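Local coordinates for protein 2-pyrone-4,6-dicarboxylic acid hydrolase, putative (PDB 2FFI) that probably hydrolyses the lactone ring of 2-pyrone-4,6-dicarboxylate, as a TIM-barrel member of the amidohydrolase family, at residues L89-A99 / Q125-Q136. Numbering follows the deposited sequence.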
loop_
_atom_site.group_PDB
_atom_site.type_symbol
_atom_site.label_atom_id
_atom_site.label_comp_id
_atom_site.label_asym_id
_atom_site.label_seq_id
_atom_site.Cartn_x
_atom_site.Cartn_y
_atom_site.Cartn_z
ATOM N N LEU A 89 -5.372 10.682 7.529
ATOM C CA LEU A 89 -5.628 11.989 8.117
ATOM C C LEU A 89 -7.097 12.376 8.175
ATOM O O LEU A 89 -7.896 11.992 7.321
ATOM C CB LEU A 89 -4.868 13.049 7.332
ATOM C CG LEU A 89 -3.366 12.810 7.203
ATOM C CD1 LEU A 89 -2.807 13.763 6.155
ATOM C CD2 LEU A 89 -2.686 13.005 8.543
ATOM N N GLU A 90 -7.444 13.162 9.187
ATOM C CA GLU A 90 -8.819 13.610 9.350
ATOM C C GLU A 90 -9.122 14.601 8.225
ATOM O O GLU A 90 -8.210 15.147 7.609
ATOM C CB GLU A 90 -8.998 14.275 10.719
ATOM C CG GLU A 90 -10.375 14.069 11.371
ATOM C CD GLU A 90 -10.416 12.871 12.309
ATOM O OE1 GLU A 90 -10.879 11.779 11.900
ATOM O OE2 GLU A 90 -9.974 13.024 13.467
ATOM N N ARG A 91 -10.404 14.824 7.956
ATOM C CA ARG A 91 -10.826 15.727 6.890
ATOM C C ARG A 91 -9.951 16.973 6.767
ATOM O O ARG A 91 -9.194 17.099 5.819
ATOM C CB ARG A 91 -12.285 16.148 7.095
ATOM C CG ARG A 91 -12.938 16.760 5.856
ATOM C CD ARG A 91 -13.508 15.688 4.925
ATOM N NE ARG A 91 -14.837 15.241 5.359
ATOM C CZ ARG A 91 -15.588 14.348 4.714
ATOM N NH1 ARG A 91 -15.153 13.788 3.591
ATOM N NH2 ARG A 91 -16.782 14.009 5.192
ATOM N N ASP A 92 -10.057 17.896 7.717
ATOM C CA ASP A 92 -9.262 19.116 7.671
ATOM C C ASP A 92 -8.051 19.090 8.608
ATOM O O ASP A 92 -8.185 19.095 9.833
ATOM C CB ASP A 92 -10.148 20.338 7.963
ATOM C CG ASP A 92 -11.156 20.091 9.087
ATOM O OD1 ASP A 92 -10.741 19.978 10.266
ATOM O OD2 ASP A 92 -12.375 20.010 8.790
ATOM N N VAL A 93 -6.862 19.062 8.013
ATOM C CA VAL A 93 -5.619 19.018 8.774
ATOM C C VAL A 93 -4.678 20.120 8.309
ATOM O O VAL A 93 -4.614 20.429 7.120
ATOM C CB VAL A 93 -4.923 17.659 8.593
ATOM C CG1 VAL A 93 -3.710 17.579 9.501
ATOM C CG2 VAL A 93 -5.896 16.534 8.906
ATOM N N GLU A 94 -3.927 20.694 9.239
ATOM C CA GLU A 94 -3.021 21.774 8.885
ATOM C C GLU A 94 -1.631 21.323 8.427
ATOM O O GLU A 94 -1.114 20.309 8.892
ATOM C CB GLU A 94 -2.904 22.751 10.060
ATOM C CG GLU A 94 -2.027 22.294 11.233
ATOM C CD GLU A 94 -2.597 21.132 12.040
ATOM O OE1 GLU A 94 -2.562 21.225 13.300
ATOM O OE2 GLU A 94 -3.058 20.133 11.429
ATOM N N GLN A 95 -1.034 22.079 7.506
ATOM C CA GLN A 95 0.293 21.749 6.994
ATOM C C GLN A 95 1.294 21.499 8.111
ATOM O O GLN A 95 2.186 20.659 7.984
ATOM C CB GLN A 95 0.834 22.868 6.114
ATOM C CG GLN A 95 0.123 23.035 4.796
ATOM C CD GLN A 95 0.452 21.955 3.788
ATOM O OE1 GLN A 95 0.090 22.073 2.622
ATOM N NE2 GLN A 95 1.126 20.898 4.226
ATOM N N ALA A 96 1.158 22.233 9.205
ATOM C CA ALA A 96 2.077 22.045 10.310
ATOM C C ALA A 96 2.240 20.565 10.676
ATOM O O ALA A 96 3.361 20.073 10.748
ATOM C CB ALA A 96 1.612 22.842 11.521
ATOM N N THR A 97 1.143 19.842 10.896
ATOM C CA THR A 97 1.301 18.449 11.280
ATOM C C THR A 97 1.806 17.566 10.140
ATOM O O THR A 97 2.506 16.588 10.399
ATOM C CB THR A 97 0.000 17.843 11.883
ATOM O OG1 THR A 97 -0.956 17.588 10.851
ATOM C CG2 THR A 97 -0.585 18.782 12.903
ATOM N N LEU A 98 1.469 17.901 8.891
ATOM C CA LEU A 98 1.931 17.105 7.752
ATOM C C LEU A 98 3.455 17.190 7.610
ATOM O O LEU A 98 4.121 16.200 7.309
ATOM C CB LEU A 98 1.274 17.570 6.445
ATOM C CG LEU A 98 -0.188 17.201 6.169
ATOM C CD1 LEU A 98 -1.070 17.820 7.223
ATOM C CD2 LEU A 98 -0.599 17.696 4.784
ATOM N N ALA A 99 4.003 18.377 7.835
ATOM C CA ALA A 99 5.433 18.579 7.735
ATOM C C ALA A 99 6.112 17.763 8.801
ATOM O O ALA A 99 7.036 17.011 8.508
ATOM C CB ALA A 99 5.758 20.038 7.911
ATOM N N GLN A 125 -15.537 18.868 -0.158
ATOM C CA GLN A 125 -15.351 18.455 1.230
ATOM C C GLN A 125 -14.074 17.632 1.395
ATOM O O GLN A 125 -13.757 17.182 2.488
ATOM C CB GLN A 125 -16.553 17.645 1.715
ATOM C CG GLN A 125 -16.758 16.325 1.000
ATOM C CD GLN A 125 -17.912 15.516 1.594
ATOM O OE1 GLN A 125 -17.975 15.292 2.810
ATOM N NE2 GLN A 125 -18.821 15.061 0.735
ATOM N N TRP A 126 -13.344 17.447 0.301
ATOM C CA TRP A 126 -12.104 16.694 0.325
ATOM C C TRP A 126 -10.920 17.527 -0.172
ATOM O O TRP A 126 -9.778 17.289 0.225
ATOM C CB TRP A 126 -12.233 15.421 -0.525
ATOM C CG TRP A 126 -12.951 14.277 0.144
ATOM C CD1 TRP A 126 -14.288 14.015 0.110
ATOM C CD2 TRP A 126 -12.365 13.264 0.971
ATOM N NE1 TRP A 126 -14.573 12.903 0.869
ATOM C CE2 TRP A 126 -13.409 12.424 1.409
ATOM C CE3 TRP A 126 -11.055 12.988 1.390
ATOM C CZ2 TRP A 126 -13.184 11.323 2.243
ATOM C CZ3 TRP A 126 -10.835 11.895 2.218
ATOM C CH2 TRP A 126 -11.892 11.079 2.636
ATOM N N ARG A 127 -11.196 18.496 -1.043
ATOM C CA ARG A 127 -10.162 19.368 -1.601
ATOM C C ARG A 127 -9.255 19.979 -0.532
ATOM O O ARG A 127 -8.035 20.016 -0.697
ATOM C CB ARG A 127 -10.800 20.485 -2.446
ATOM C CG ARG A 127 -9.811 21.515 -3.002
ATOM C CD ARG A 127 -10.479 22.510 -3.961
ATOM N NE ARG A 127 -10.482 22.066 -5.360
ATOM C CZ ARG A 127 -9.464 22.210 -6.207
ATOM N NH1 ARG A 127 -8.342 22.790 -5.812
ATOM N NH2 ARG A 127 -9.572 21.780 -7.459
ATOM N N PRO A 128 -9.836 20.471 0.577
ATOM C CA PRO A 128 -9.041 21.073 1.652
ATOM C C PRO A 128 -7.852 20.209 2.087
ATOM O O PRO A 128 -6.790 20.737 2.427
ATOM C CB PRO A 128 -10.066 21.255 2.761
ATOM C CG PRO A 128 -11.289 21.585 1.993
ATOM C CD PRO A 128 -11.273 20.555 0.894
ATOM N N LEU A 129 -8.051 18.888 2.065
ATOM C CA LEU A 129 -7.035 17.913 2.449
ATOM C C LEU A 129 -6.160 17.528 1.264
ATOM O O LEU A 129 -4.938 17.406 1.391
ATOM C CB LEU A 129 -7.705 16.661 3.021
ATOM C CG LEU A 129 -6.891 15.505 3.623
ATOM C CD1 LEU A 129 -6.357 14.624 2.528
ATOM C CD2 LEU A 129 -5.781 16.041 4.499
ATOM N N LEU A 130 -6.785 17.338 0.110
ATOM C CA LEU A 130 -6.055 16.981 -1.101
ATOM C C LEU A 130 -5.008 18.040 -1.449
ATOM O O LEU A 130 -3.956 17.717 -2.000
ATOM C CB LEU A 130 -7.030 16.806 -2.265
ATOM C CG LEU A 130 -8.026 15.665 -2.051
ATOM C CD1 LEU A 130 -9.086 15.685 -3.123
ATOM C CD2 LEU A 130 -7.280 14.340 -2.044
ATOM N N GLU A 131 -5.296 19.303 -1.143
ATOM C CA GLU A 131 -4.336 20.363 -1.419
ATOM C C GLU A 131 -3.207 20.285 -0.393
ATOM O O GLU A 131 -2.044 20.461 -0.740
ATOM C CB GLU A 131 -4.987 21.751 -1.347
ATOM C CG GLU A 131 -6.150 21.985 -2.300
ATOM C CD GLU A 131 -6.636 23.432 -2.280
ATOM O OE1 GLU A 131 -6.892 23.969 -1.176
ATOM O OE2 GLU A 131 -6.776 24.032 -3.370
ATOM N N ARG A 132 -3.551 20.022 0.866
ATOM C CA ARG A 132 -2.541 19.927 1.919
ATOM C C ARG A 132 -1.487 18.875 1.585
ATOM O O ARG A 132 -0.287 19.146 1.716
ATOM C CB ARG A 132 -3.167 19.568 3.274
ATOM C CG ARG A 132 -4.006 20.654 3.972
ATOM C CD ARG A 132 -3.167 21.836 4.410
ATOM N NE ARG A 132 -2.730 22.625 3.259
ATOM C CZ ARG A 132 -3.546 23.366 2.511
ATOM N NH1 ARG A 132 -3.073 24.051 1.473
ATOM N NH2 ARG A 132 -4.840 23.435 2.813
ATOM N N ILE A 133 -1.915 17.683 1.151
ATOM C CA ILE A 133 -0.950 16.624 0.836
ATOM C C ILE A 133 -0.184 16.914 -0.437
ATOM O O ILE A 133 0.928 16.437 -0.606
ATOM C CB ILE A 133 -1.603 15.221 0.689
ATOM C CG1 ILE A 133 -1.888 14.929 -0.780
ATOM C CG2 ILE A 133 -2.872 15.140 1.512
ATOM C CD1 ILE A 133 -2.263 13.490 -1.043
ATOM N N GLY A 134 -0.787 17.687 -1.333
ATOM C CA GLY A 134 -0.123 18.033 -2.575
ATOM C C GLY A 134 1.080 18.929 -2.338
ATOM O O GLY A 134 2.143 18.697 -2.912
ATOM N N GLU A 135 0.910 19.947 -1.490
ATOM C CA GLU A 135 1.969 20.903 -1.174
ATOM C C GLU A 135 3.096 20.204 -0.426
ATOM O O GLU A 135 4.213 20.721 -0.366
ATOM C CB GLU A 135 1.413 22.074 -0.338
ATOM C CG GLU A 135 2.480 23.050 0.215
ATOM C CD GLU A 135 1.904 24.193 1.079
ATOM O OE1 GLU A 135 2.701 24.850 1.792
ATOM O OE2 GLU A 135 0.675 24.442 1.040
ATOM N N GLN A 136 2.810 19.031 0.141
ATOM C CA GLN A 136 3.837 18.270 0.860
ATOM C C GLN A 136 4.485 17.257 -0.077
ATOM O O GLN A 136 5.536 16.703 0.230
ATOM C CB GLN A 136 3.241 17.533 2.063
ATOM C CG GLN A 136 4.253 17.279 3.173
ATOM C CD GLN A 136 4.736 18.567 3.804
ATOM O OE1 GLN A 136 5.757 18.588 4.483
ATOM N NE2 GLN A 136 3.993 19.654 3.591
#
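The CA atoms of Q95 and R132 come within 6.1 Å of each other where helix 95-99 passes helix 127-136 at a signed crossing angle of -43° with the axes 9.9 Å apart. The pair is a worked example of how neighbouring outer helices of a TIM barrel pack: both run in broadly the same direction, and strand 108-110 lies between them in sequence. The loop 89-94, which leads into the first helix, lies along the second and extends the contact toward its N-terminal end. There L129 supplies the apolar centre. With its CG anti to the backbone N (chi1 -175°), it brings CD2 to 4.1 Å from CD1 of L89, the two side chains crossing at about a right angle, and V93 CG2 adds looser packing against the same methyl. V109 of the strand touches L89 and also I133, tying this layer to the barrel wall. Further along, L98 lays its CD2 against the aliphatic base of R132, 3.5 Å from CB, while the CG of R132, set anti to its own carbonyl carbon by chi1, lies beside the carbonyl O of V93. Beyond it, the side chains of Q136 and Q95 pass each other in opposite directions, and Q136 turns its amide toward A99, with OE1 3.7 Å from the CB of A99. At the other extremity R91 folds back, bent at chi2 and chi3, over one face of the W126 indole. The guanidinium stands nearly perpendicular to the ring, planes 87° apart, in an off-centre cation-pi contact that places R91 CZ 4.6 Å from the centroid of the five-membered ring of W126.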